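ARF GTPase-activating protein GIT1 (Rattus norvegicus, PDB 6IUH) probably stimulates GTP hydrolysis by ARF GTPases and serves as a scaffold whose C-terminal helical domain is likely to bind paxillin. Local coordinates at residues Q28-A33 with Q106-C111; S41-S46 with K89-E94; E47-A52 with Y81-E86; R74-S79 with K120-I125. All coordinates share one frame; numbering follows the deposited sequence.

Contact 1 (Q28-A33 with Q106-C111)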
loop_
_atom_site.group_PDB
_atom_site.type_symbol
_atom_site.label_atom_id
_atom_site.label_comp_id
_atom_site.label_asym_id
_atom_site.label_seq_id
_atom_site.Cartn_x
_atom_site.Cartn_y
_atom_site.Cartn_z
ATOM N N GLN A 28 -2.053 -7.321 -2.514
ATOM C CA GLN A 28 -2.726 -8.604 -2.327
ATOM C C GLN A 28 -1.739 -9.766 -2.425
ATOM O O GLN A 28 -1.829 -10.736 -1.673
ATOM C CB GLN A 28 -3.845 -8.785 -3.354
ATOM C CG GLN A 28 -4.793 -9.926 -3.030
ATOM C CD GLN A 28 -5.652 -9.639 -1.811
ATOM O OE1 GLN A 28 -6.524 -8.770 -1.841
ATOM N NE2 GLN A 28 -5.406 -10.367 -0.729
ATOM N N GLU A 29 -0.795 -9.660 -3.354
ATOM C CA GLU A 29 0.206 -10.705 -3.545
ATOM C C GLU A 29 1.174 -10.746 -2.366
ATOM O O GLU A 29 1.624 -11.819 -1.959
ATOM C CB GLU A 29 0.964 -10.487 -4.856
ATOM C CG GLU A 29 2.004 -11.554 -5.162
ATOM C CD GLU A 29 1.394 -12.929 -5.365
ATOM O OE1 GLU A 29 0.222 -13.011 -5.787
ATOM O OE2 GLU A 29 2.093 -13.931 -5.100
ATOM N N LEU A 30 1.487 -9.575 -1.821
ATOM C CA LEU A 30 2.337 -9.482 -0.637
ATOM C C LEU A 30 1.678 -10.147 0.564
ATOM O O LEU A 30 2.326 -10.876 1.314
ATOM C CB LEU A 30 2.654 -8.022 -0.314
ATOM C CG LEU A 30 3.401 -7.778 0.998
ATOM C CD1 LEU A 30 4.768 -8.446 0.968
ATOM C CD2 LEU A 30 3.537 -6.287 1.269
ATOM N N LEU A 31 0.384 -9.891 0.741
ATOM C CA LEU A 31 -0.367 -10.491 1.838
ATOM C C LEU A 31 -0.400 -12.008 1.700
ATOM O O LEU A 31 -0.333 -12.736 2.691
ATOM C CB LEU A 31 -1.793 -9.936 1.887
ATOM C CG LEU A 31 -2.685 -10.517 2.985
ATOM C CD1 LEU A 31 -2.043 -10.321 4.349
ATOM C CD2 LEU A 31 -4.066 -9.880 2.941
ATOM N N ARG A 32 -0.501 -12.477 0.462
ATOM C CA ARG A 32 -0.495 -13.908 0.181
ATOM C C ARG A 32 0.847 -14.519 0.560
ATOM O O ARG A 32 0.909 -15.613 1.123
ATOM C CB ARG A 32 -0.793 -14.173 -1.297
ATOM C CG ARG A 32 -0.967 -15.648 -1.636
ATOM C CD ARG A 32 -1.105 -15.869 -3.135
ATOM N NE ARG A 32 0.156 -15.660 -3.842
ATOM C CZ ARG A 32 1.015 -16.631 -4.140
ATOM N NH1 ARG A 32 2.138 -16.349 -4.786
ATOM N NH2 ARG A 32 0.750 -17.883 -3.796
ATOM N N ALA A 33 1.923 -13.802 0.250
ATOM C CA ALA A 33 3.268 -14.261 0.574
ATOM C C ALA A 33 3.451 -14.375 2.083
ATOM O O ALA A 33 4.029 -15.345 2.578
ATOM C CB ALA A 33 4.309 -13.321 -0.016
ATOM N N GLN A 106 4.489 -8.579 10.802
ATOM C CA GLN A 106 3.655 -7.543 11.403
ATOM C C GLN A 106 3.963 -6.175 10.809
ATOM O O GLN A 106 3.056 -5.456 10.390
ATOM C CB GLN A 106 3.839 -7.505 12.921
ATOM C CG GLN A 106 3.256 -8.713 13.648
ATOM C CD GLN A 106 3.781 -8.851 15.063
ATOM O OE1 GLN A 106 4.453 -7.958 15.576
ATOM N NE2 GLN A 106 3.485 -9.979 15.699
ATOM N N GLN A 107 5.244 -5.825 10.760
ATOM C CA GLN A 107 5.652 -4.519 10.256
ATOM C C GLN A 107 5.314 -4.365 8.776
ATOM O O GLN A 107 4.863 -3.306 8.340
ATOM C CB GLN A 107 7.145 -4.303 10.489
ATOM C CG GLN A 107 7.518 -4.147 11.957
ATOM C CD GLN A 107 6.822 -2.966 12.607
ATOM O OE1 GLN A 107 6.822 -1.858 12.069
ATOM N NE2 GLN A 107 6.219 -3.199 13.767
ATOM N N VAL A 108 5.522 -5.432 8.011
ATOM C CA VAL A 108 5.243 -5.418 6.580
ATOM C C VAL A 108 3.755 -5.172 6.298
ATOM O O VAL A 108 3.406 -4.338 5.462
ATOM C CB VAL A 108 5.701 -6.736 5.920
ATOM C CG1 VAL A 108 5.090 -6.897 4.540
ATOM C CG2 VAL A 108 7.223 -6.783 5.848
ATOM N N ILE A 109 2.880 -5.877 7.010
ATOM C CA ILE A 109 1.442 -5.712 6.808
ATOM C C ILE A 109 0.963 -4.325 7.261
ATOM O O ILE A 109 0.061 -3.748 6.652
ATOM C CB ILE A 109 0.640 -6.816 7.541
ATOM C CG1 ILE A 109 1.014 -8.192 6.982
ATOM C CG2 ILE A 109 -0.860 -6.590 7.388
ATOM C CD1 ILE A 109 0.368 -9.346 7.712
ATOM N N GLN A 110 1.574 -3.780 8.312
ATOM C CA GLN A 110 1.263 -2.411 8.742
ATOM C C GLN A 110 1.526 -1.409 7.615
ATOM O O GLN A 110 0.705 -0.528 7.344
ATOM C CB GLN A 110 2.084 -2.017 9.973
ATOM C CG GLN A 110 1.756 -2.782 11.244
ATOM C CD GLN A 110 2.496 -2.228 12.445
ATOM O OE1 GLN A 110 2.969 -1.092 12.423
ATOM N NE2 GLN A 110 2.601 -3.026 13.502
ATOM N N CYS A 111 2.675 -1.554 6.963
ATOM C CA CYS A 111 3.037 -0.699 5.838
ATOM C C CYS A 111 2.034 -0.791 4.696
ATOM O O CYS A 111 1.605 0.229 4.156
ATOM C CB CYS A 111 4.430 -1.059 5.326
ATOM S SG CYS A 111 5.736 -0.728 6.508
#
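L30 sets the forked end of its side chain against CG1 of V108, and this one methyl meets both of its branches. CG1 of V108 sits in the fork of L30, 3.7 Å from CD2 and 3.9 Å from CD1. The pair joins the first and last helices, 13-35 and 101-128, of a four-helix bundle. V108 presents CG1 because that branch stands anti to its backbone N (chi1 165°), while CG2 lies beside the N and makes no approach to L30. F42, C45 and I49 of helix 42-57 also touch L30, and L83 of helix 67-87 touches V108, which places this pair in the bundle core. One residue further along each helix, L31 and I109 bring the backbones closest, with CA of L31 7.1 Å from CA of I109. Both residues also pack on the chain of another protein, so the seam between the two helices forms part of its docking surface, consistent with the ligand groove of FAT-like domains. Between L31 and I109 the methyl ends meet more loosely, CD1 of L31 standing 4.3 Å from CD1 of I109.

Contact 2 (S41-S46 with K89-E94)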
loop_
_atom_site.group_PDB
_atom_site.type_symbol
_atom_site.label_atom_id
_atom_site.label_comp_id
_atom_site.label_asym_id
_atom_site.label_seq_id
_atom_site.Cartn_x
_atom_site.Cartn_y
_atom_site.Cartn_z
ATOM N N SER A 41 9.909 -13.815 -0.895
ATOM C CA SER A 41 9.225 -13.021 -1.908
ATOM C C SER A 41 8.916 -11.605 -1.433
ATOM O O SER A 41 8.342 -10.809 -2.179
ATOM C CB SER A 41 7.931 -13.718 -2.339
ATOM O OG SER A 41 8.204 -14.956 -2.972
ATOM N N PHE A 42 9.301 -11.281 -0.201
ATOM C CA PHE A 42 8.976 -9.971 0.363
ATOM C C PHE A 42 9.651 -8.822 -0.385
ATOM O O PHE A 42 9.023 -7.795 -0.645
ATOM C CB PHE A 42 9.348 -9.912 1.847
ATOM C CG PHE A 42 8.303 -10.498 2.760
ATOM C CD1 PHE A 42 7.303 -11.317 2.262
ATOM C CD2 PHE A 42 8.314 -10.217 4.116
ATOM C CE1 PHE A 42 6.340 -11.854 3.100
ATOM C CE2 PHE A 42 7.355 -10.750 4.960
ATOM C CZ PHE A 42 6.365 -11.570 4.450
ATOM N N VAL A 43 10.923 -8.991 -0.734
ATOM C CA VAL A 43 11.650 -7.949 -1.461
ATOM C C VAL A 43 11.096 -7.713 -2.876
ATOM O O VAL A 43 10.821 -6.566 -3.233
ATOM C CB VAL A 43 13.164 -8.263 -1.542
ATOM C CG1 VAL A 43 13.856 -7.327 -2.524
ATOM C CG2 VAL A 43 13.797 -8.160 -0.171
ATOM N N PRO A 44 10.922 -8.777 -3.689
ATOM C CA PRO A 44 10.361 -8.482 -5.014
ATOM C C PRO A 44 8.927 -7.954 -4.954
ATOM O O PRO A 44 8.553 -7.137 -5.796
ATOM C CB PRO A 44 10.415 -9.834 -5.733
ATOM C CG PRO A 44 10.467 -10.845 -4.651
ATOM C CD PRO A 44 11.250 -10.209 -3.548
ATOM N N CYS A 45 8.142 -8.406 -3.980
ATOM C CA CYS A 45 6.785 -7.891 -3.812
ATOM C C CYS A 45 6.806 -6.404 -3.480
ATOM O O CYS A 45 6.050 -5.624 -4.056
ATOM C CB CYS A 45 6.032 -8.657 -2.723
ATOM S SG CYS A 45 5.369 -10.256 -3.252
ATOM N N SER A 46 7.679 -6.014 -2.556
ATOM C CA SER A 46 7.783 -4.618 -2.148
ATOM C C SER A 46 8.255 -3.729 -3.296
ATOM O O SER A 46 7.881 -2.561 -3.377
ATOM C CB SER A 46 8.729 -4.474 -0.954
ATOM O OG SER A 46 10.057 -4.818 -1.306
ATOM N N LYS A 89 15.155 -7.063 5.240
ATOM C CA LYS A 89 15.597 -7.983 6.282
ATOM C C LYS A 89 15.455 -9.440 5.844
ATOM O O LYS A 89 15.971 -10.342 6.503
ATOM C CB LYS A 89 14.814 -7.742 7.575
ATOM C CG LYS A 89 14.735 -6.275 7.983
ATOM C CD LYS A 89 13.993 -6.099 9.299
ATOM C CE LYS A 89 13.595 -4.649 9.517
ATOM N NZ LYS A 89 14.738 -3.713 9.333
ATOM N N THR A 90 14.759 -9.670 4.733
ATOM C CA THR A 90 14.572 -11.027 4.225
ATOM C C THR A 90 15.752 -11.440 3.355
ATOM O O THR A 90 15.869 -12.602 2.959
ATOM C CB THR A 90 13.267 -11.173 3.409
ATOM O OG1 THR A 90 13.361 -10.425 2.192
ATOM C CG2 THR A 90 12.076 -10.686 4.210
ATOM N N VAL A 91 16.629 -10.484 3.070
ATOM C CA VAL A 91 17.836 -10.754 2.298
ATOM C C VAL A 91 19.110 -10.328 3.043
ATOM O O VAL A 91 19.866 -9.491 2.550
ATOM C CB VAL A 91 17.786 -10.041 0.923
ATOM C CG1 VAL A 91 16.911 -10.815 -0.052
ATOM C CG2 VAL A 91 17.282 -8.611 1.075
ATOM N N PRO A 92 19.366 -10.923 4.224
ATOM C CA PRO A 92 20.566 -10.545 4.979
ATOM C C PRO A 92 21.829 -10.941 4.215
ATOM O O PRO A 92 21.767 -11.867 3.406
ATOM C CB PRO A 92 20.423 -11.343 6.277
ATOM C CG PRO A 92 19.689 -12.574 5.859
ATOM C CD PRO A 92 18.716 -12.118 4.795
ATOM N N PRO A 93 22.952 -10.238 4.448
ATOM C CA PRO A 93 24.198 -10.519 3.722
ATOM C C PRO A 93 24.691 -11.946 3.922
ATOM O O PRO A 93 25.229 -12.547 2.993
ATOM C CB PRO A 93 25.192 -9.520 4.327
ATOM C CG PRO A 93 24.599 -9.119 5.635
ATOM C CD PRO A 93 23.122 -9.130 5.403
ATOM N N GLU A 94 24.535 -12.456 5.140
ATOM C CA GLU A 94 24.789 -13.858 5.437
ATOM C C GLU A 94 23.470 -14.595 5.318
ATOM O O GLU A 94 22.597 -14.422 6.163
ATOM C CB GLU A 94 25.382 -14.035 6.839
HETATM O O HOH W 1 12.604 -11.275 -0.108
#
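The hydroxyl oxygen OG1 of T90 is gripped by a water at 2.6 Å and by the carbonyl O of C87, and it also lies against V43. The same water accepts the backbone N-H of V43 at 2.9 Å, which bridges the two segments through a single solvent molecule. The site is at one end of the four-helix bundle, where the first turn of helix 42-57 meets the loop that follows helix 67-87. Chi1 of 68° sets OG1 of T90 between its own backbone N and carbonyl carbon, and from there it faces CG2 of V43 at 3.3 Å. The methyl CG2 of T90 turns instead to F42. It comes 3.7 Å from CB of F42 and 3.8 Å from CD2, approaching the ring obliquely, with the two side chains at about a right angle. L104 of helix 101-128 touches both F42 and T90, and L30 and A33 of helix 13-35 also pack on the phenyl ring, so F42 reaches into the core from the bundle end. A valine in place of T90 would remove the hydroxyl and would probably cost C87 O this hydrogen bond and break the water's link from V43 N to T90. At the outer margin V91 crosses V43 at about a right angle, with CG2 of V91 3.7 Å from CG2 of V43.

Contact 3 (E47-A52 with Y81-E86)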
loop_
_atom_site.group_PDB
_atom_site.type_symbol
_atom_site.label_atom_id
_atom_site.label_comp_id
_atom_site.label_asym_id
_atom_site.label_seq_id
_atom_site.Cartn_x
_atom_site.Cartn_y
_atom_site.Cartn_z
ATOM N N GLU A 47 9.077 -4.284 -4.181
ATOM C CA GLU A 47 9.566 -3.530 -5.326
ATOM C C GLU A 47 8.460 -3.298 -6.345
ATOM O O GLU A 47 8.379 -2.228 -6.949
ATOM C CB GLU A 47 10.749 -4.248 -5.979
ATOM C CG GLU A 47 12.026 -4.173 -5.164
ATOM C CD GLU A 47 12.460 -2.743 -4.906
ATOM O OE1 GLU A 47 12.333 -1.908 -5.825
ATOM O OE2 GLU A 47 12.922 -2.454 -3.782
ATOM N N LYS A 48 7.607 -4.301 -6.530
ATOM C CA LYS A 48 6.471 -4.171 -7.434
ATOM C C LYS A 48 5.453 -3.194 -6.855
ATOM O O LYS A 48 4.817 -2.432 -7.585
ATOM C CB LYS A 48 5.829 -5.536 -7.690
ATOM C CG LYS A 48 6.748 -6.512 -8.412
ATOM C CD LYS A 48 6.165 -7.916 -8.457
ATOM C CE LYS A 48 4.909 -7.974 -9.308
ATOM N NZ LYS A 48 4.378 -9.362 -9.413
ATOM N N ILE A 49 5.310 -3.215 -5.535
ATOM C CA ILE A 49 4.439 -2.267 -4.847
ATOM C C ILE A 49 4.998 -0.850 -4.952
ATOM O O ILE A 49 4.277 0.085 -5.305
ATOM C CB ILE A 49 4.256 -2.643 -3.366
ATOM C CG1 ILE A 49 3.471 -3.948 -3.246
ATOM C CG2 ILE A 49 3.545 -1.530 -2.606
ATOM C CD1 ILE A 49 3.343 -4.451 -1.833
ATOM N N HIS A 50 6.286 -0.698 -4.653
ATOM C CA HIS A 50 6.934 0.609 -4.704
ATOM C C HIS A 50 6.817 1.227 -6.095
ATOM O O HIS A 50 6.625 2.435 -6.235
ATOM C CB HIS A 50 8.407 0.502 -4.301
ATOM C CG HIS A 50 9.071 1.827 -4.094
ATOM N ND1 HIS A 50 9.716 2.503 -5.108
ATOM C CD2 HIS A 50 9.187 2.604 -2.991
ATOM C CE1 HIS A 50 10.204 3.638 -4.636
ATOM N NE2 HIS A 50 9.895 3.723 -3.355
ATOM N N LEU A 51 6.934 0.388 -7.121
ATOM C CA LEU A 51 6.781 0.834 -8.501
ATOM C C LEU A 51 5.350 1.277 -8.775
ATOM O O LEU A 51 5.118 2.312 -9.402
ATOM C CB LEU A 51 7.178 -0.279 -9.472
ATOM C CG LEU A 51 6.912 -0.009 -10.955
ATOM C CD1 LEU A 51 7.709 1.196 -11.433
ATOM C CD2 LEU A 51 7.233 -1.237 -11.794
ATOM N N ALA A 52 4.393 0.486 -8.301
ATOM C CA ALA A 52 2.983 0.799 -8.489
ATOM C C ALA A 52 2.624 2.100 -7.782
ATOM O O ALA A 52 1.784 2.865 -8.258
ATOM C CB ALA A 52 2.111 -0.341 -7.983
ATOM N N TYR A 81 8.089 3.519 1.286
ATOM C CA TYR A 81 9.497 3.583 1.661
ATOM C C TYR A 81 9.755 2.760 2.918
ATOM O O TYR A 81 10.734 2.014 2.996
ATOM C CB TYR A 81 9.917 5.036 1.880
ATOM C CG TYR A 81 11.376 5.226 2.221
ATOM C CD1 TYR A 81 12.331 5.358 1.223
ATOM C CD2 TYR A 81 11.795 5.293 3.543
ATOM C CE1 TYR A 81 13.668 5.539 1.534
ATOM C CE2 TYR A 81 13.126 5.474 3.863
ATOM C CZ TYR A 81 14.057 5.597 2.855
ATOM O OH TYR A 81 15.382 5.779 3.175
ATOM N N ARG A 82 8.871 2.911 3.901
ATOM C CA ARG A 82 8.943 2.138 5.135
ATOM C C ARG A 82 8.868 0.635 4.855
ATOM O O ARG A 82 9.594 -0.156 5.464
ATOM C CB ARG A 82 7.821 2.564 6.084
ATOM C CG ARG A 82 7.849 1.898 7.447
ATOM C CD ARG A 82 6.557 2.166 8.206
ATOM N NE ARG A 82 6.370 1.230 9.311
ATOM C CZ ARG A 82 5.203 1.003 9.907
ATOM N NH1 ARG A 82 4.115 1.642 9.501
ATOM N NH2 ARG A 82 5.124 0.133 10.906
ATOM N N LEU A 83 7.988 0.247 3.936
ATOM C CA LEU A 83 7.863 -1.149 3.527
ATOM C C LEU A 83 9.160 -1.668 2.921
ATOM O O LEU A 83 9.634 -2.751 3.268
ATOM C CB LEU A 83 6.722 -1.317 2.521
ATOM C CG LEU A 83 6.529 -2.723 1.947
ATOM C CD1 LEU A 83 6.133 -3.690 3.046
ATOM C CD2 LEU A 83 5.487 -2.716 0.836
ATOM N N GLN A 84 9.720 -0.889 2.004
ATOM C CA GLN A 84 10.972 -1.243 1.348
ATOM C C GLN A 84 12.073 -1.458 2.379
ATOM O O GLN A 84 12.890 -2.372 2.249
ATOM C CB GLN A 84 11.371 -0.153 0.353
ATOM C CG GLN A 84 12.397 -0.578 -0.679
ATOM C CD GLN A 84 12.676 0.516 -1.690
ATOM O OE1 GLN A 84 12.880 1.674 -1.325
ATOM N NE2 GLN A 84 12.673 0.157 -2.968
ATOM N N SER A 85 12.086 -0.611 3.405
ATOM C CA SER A 85 13.066 -0.717 4.480
ATOM C C SER A 85 12.909 -2.023 5.247
ATOM O O SER A 85 13.891 -2.676 5.594
ATOM C CB SER A 85 12.938 0.464 5.444
ATOM O OG SER A 85 13.240 1.689 4.797
ATOM N N GLU A 86 11.663 -2.396 5.510
ATOM C CA GLU A 86 11.374 -3.588 6.293
ATOM C C GLU A 86 11.709 -4.873 5.544
ATOM O O GLU A 86 12.236 -5.818 6.127
ATOM C CB GLU A 86 9.902 -3.592 6.711
ATOM C CG GLU A 86 9.573 -2.564 7.779
ATOM C CD GLU A 86 10.165 -2.925 9.129
ATOM O OE1 GLU A 86 10.411 -4.127 9.367
ATOM O OE2 GLU A 86 10.384 -2.010 9.949
#
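This is a side-by-side packing of two consecutive helices, 42-57 and 67-87, with an apolar pair inside and a polar group at the surface. The segment axes approach to 9.7 Å and their directions are 165° apart, so the two segments run nearly antiparallel. On the inner side I49 and L83 meet at about a right angle, CD1 of I49 lying 3.8 Å from CD2 of L83; L30 of helix 13-35 touches I49 and V108 of helix 101-128 touches L83. On the outer side Q84 stretches across and its NE2 donates to OE2 of E47 at 2.7 Å with an N-H...O angle of 156°. The donor reaches the syn side of the carboxylate, somewhat out of its plane. E47 starts out away from the partner helix, and the bend at its chi2 swings the carboxylate back to Q84. The Q84 amide also lies over H50: NE2 sits 4.1 Å above one ring face, offset toward the rim, with the planes 20° apart. Replacing Q84 by an alanine is likely to cost the E47 carboxylate this hydrogen bond and take the amide from over the H50 ring. Antiparallel pairing of consecutive helices is the arrangement of an up-and-down four-helix bundle.

Contact 4 (R74-S79 with K120-I125)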
loop_
_atom_site.group_PDB
_atom_site.type_symbol
_atom_site.label_atom_id
_atom_site.label_comp_id
_atom_site.label_asym_id
_atom_site.label_seq_id
_atom_site.Cartn_x
_atom_site.Cartn_y
_atom_site.Cartn_z
ATOM N N ARG A 74 1.687 11.968 0.982
ATOM C CA ARG A 74 2.717 11.843 2.003
ATOM C C ARG A 74 2.635 10.477 2.676
ATOM O O ARG A 74 3.654 9.818 2.884
ATOM C CB ARG A 74 2.589 12.956 3.043
ATOM C CG ARG A 74 3.737 13.001 4.037
ATOM C CD ARG A 74 3.654 14.230 4.929
ATOM N NE ARG A 74 3.602 15.468 4.156
ATOM C CZ ARG A 74 2.530 16.249 4.069
ATOM N NH1 ARG A 74 1.419 15.929 4.715
ATOM N NH2 ARG A 74 2.573 17.357 3.340
ATOM N N LEU A 75 1.421 10.051 3.005
ATOM C CA LEU A 75 1.218 8.753 3.640
ATOM C C LEU A 75 1.579 7.613 2.694
ATOM O O LEU A 75 2.256 6.659 3.082
ATOM C CB LEU A 75 -0.229 8.611 4.102
ATOM C CG LEU A 75 -0.583 7.308 4.814
ATOM C CD1 LEU A 75 0.277 7.129 6.051
ATOM C CD2 LEU A 75 -2.063 7.309 5.177
ATOM N N LEU A 76 1.112 7.721 1.454
ATOM C CA LEU A 76 1.405 6.745 0.411
ATOM C C LEU A 76 2.907 6.548 0.213
ATOM O O LEU A 76 3.407 5.424 0.250
ATOM C CB LEU A 76 0.769 7.179 -0.909
ATOM C CG LEU A 76 0.863 6.186 -2.065
ATOM C CD1 LEU A 76 -0.110 5.038 -1.855
ATOM C CD2 LEU A 76 0.618 6.874 -3.405
ATOM N N ASN A 77 3.620 7.648 0.001
ATOM C CA ASN A 77 5.057 7.594 -0.261
ATOM C C ASN A 77 5.864 7.118 0.942
ATOM O O ASN A 77 6.778 6.304 0.801
ATOM C CB ASN A 77 5.561 8.967 -0.712
ATOM C CG ASN A 77 5.058 9.350 -2.092
ATOM O OD1 ASN A 77 4.924 8.500 -2.973
ATOM N ND2 ASN A 77 4.780 10.634 -2.287
ATOM N N ALA A 78 5.527 7.623 2.124
ATOM C CA ALA A 78 6.252 7.259 3.339
ATOM C C ALA A 78 6.064 5.788 3.693
ATOM O O ALA A 78 6.987 5.144 4.187
ATOM C CB ALA A 78 5.819 8.135 4.501
ATOM N N SER A 79 4.871 5.261 3.447
ATOM C CA SER A 79 4.569 3.876 3.793
ATOM C C SER A 79 5.234 2.903 2.826
ATOM O O SER A 79 5.630 1.799 3.212
ATOM C CB SER A 79 3.058 3.654 3.814
ATOM O OG SER A 79 2.440 4.548 4.720
ATOM N N LYS A 120 -6.797 4.518 -1.160
ATOM C CA LYS A 120 -8.242 4.694 -1.047
ATOM C C LYS A 120 -8.617 6.169 -0.908
ATOM O O LYS A 120 -9.567 6.638 -1.539
ATOM C CB LYS A 120 -8.789 3.910 0.150
ATOM C CG LYS A 120 -10.309 3.929 0.260
ATOM C CD LYS A 120 -10.771 3.352 1.591
ATOM C CE LYS A 120 -10.237 4.176 2.755
ATOM N NZ LYS A 120 -10.583 3.575 4.074
ATOM N N GLN A 121 -7.873 6.894 -0.079
ATOM C CA GLN A 121 -8.131 8.315 0.124
ATOM C C GLN A 121 -7.996 9.076 -1.188
ATOM O O GLN A 121 -8.818 9.929 -1.506
ATOM C CB GLN A 121 -7.183 8.893 1.176
ATOM C CG GLN A 121 -7.451 8.390 2.585
ATOM C CD GLN A 121 -6.361 8.772 3.571
ATOM O OE1 GLN A 121 -5.390 9.438 3.218
ATOM N NE2 GLN A 121 -6.519 8.341 4.816
ATOM N N LEU A 122 -6.962 8.742 -1.953
ATOM C CA LEU A 122 -6.713 9.384 -3.239
ATOM C C LEU A 122 -7.817 9.089 -4.247
ATOM O O LEU A 122 -8.179 9.955 -5.049
ATOM C CB LEU A 122 -5.358 8.937 -3.793
ATOM C CG LEU A 122 -4.156 9.483 -3.022
ATOM C CD1 LEU A 122 -2.874 8.763 -3.432
ATOM C CD2 LEU A 122 -4.018 10.979 -3.242
ATOM N N VAL A 123 -8.345 7.867 -4.210
ATOM C CA VAL A 123 -9.478 7.502 -5.055
ATOM C C VAL A 123 -10.689 8.361 -4.709
ATOM O O VAL A 123 -11.364 8.889 -5.594
ATOM C CB VAL A 123 -9.851 6.013 -4.905
ATOM C CG1 VAL A 123 -11.175 5.719 -5.601
ATOM C CG2 VAL A 123 -8.751 5.130 -5.467
ATOM N N THR A 124 -10.948 8.499 -3.413
ATOM C CA THR A 124 -12.077 9.286 -2.925
ATOM C C THR A 124 -11.943 10.758 -3.306
ATOM O O THR A 124 -12.895 11.362 -3.797
ATOM C CB THR A 124 -12.214 9.175 -1.393
ATOM O OG1 THR A 124 -12.512 7.819 -1.036
ATOM C CG2 THR A 124 -13.324 10.081 -0.885
ATOM N N ILE A 125 -10.762 11.324 -3.075
ATOM C CA ILE A 125 -10.494 12.719 -3.411
ATOM C C ILE A 125 -10.759 12.994 -4.883
ATOM O O ILE A 125 -11.428 13.966 -5.236
ATOM C CB ILE A 125 -9.037 13.111 -3.099
ATOM C CG1 ILE A 125 -8.775 13.075 -1.594
ATOM C CG2 ILE A 125 -8.733 14.494 -3.648
ATOM C CD1 ILE A 125 -7.298 13.050 -1.248
#
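L76 and L122 cross at about a right angle and touch through one pair of methyls, CD2 of L76 and CD1 of L122, at 4.0 Å. The two leucines arrive there by different first torsions. In L76, CG stands opposite the backbone N (chi1 -174°), whereas in L122 it stands opposite the carbonyl carbon and beside the N (chi1 -70°). The backbones stay well apart, CA of L76 and CA of L122, the nearest pair, being 9.3 Å from each other, and the leucine side chains span that distance. These helices, 67-87 and 101-128, are the third and fourth of the up-and-down four-helix bundle, while helix 42-57, second in the chain, packs beside the pair: V53 touches L76 and M56 touches L122. A looser approach lies next to it, where CD2 of L75 comes to 4.4 Å from OE1 of Q121. That oxygen takes its hydrogen bond from the S72 hydroxyl, about one turn earlier on the helix of L75, so the Q121 amide reaches across to helix 67-87 and lies near L75 on the way. The chain of another protein also comes close here: its backbone packs on L75, while K120 NZ and T124 OG1 bond to its side chains. Within helix 67-87, S79 turns its hydroxyl back on the carbonyl O of L75, OG of S79 lying 2.7 Å from it. The same oxygen also accepts S79 N at 3.0 Å, and the two donors come from opposite faces of the carbonyl plane.

In the fold
The four contacts sample one bundle along its length. Contacts 2 and 4 lie toward opposite ends, their centres about 25 Å apart and nearest atoms about 8 Å apart, with contact 3 between them, centre to centre about 11 Å from contact 2 and 14 Å from contact 4. Contact 1 leans on contacts 2 and 3: CD2 of F42 packs on CG2 of V108 at 4.0 Å, and R82 NH2 probably bonds to both Q107 OE1 and Q110 OE1, each at 2.9 Å, tying contact 3 to helix 101-128. Contacts 1 and 4 share that helix, their centres about 17 Å apart on opposite sides of the chain's centre, and both are reached by the other protein chain; contacts 2 and 3 are not.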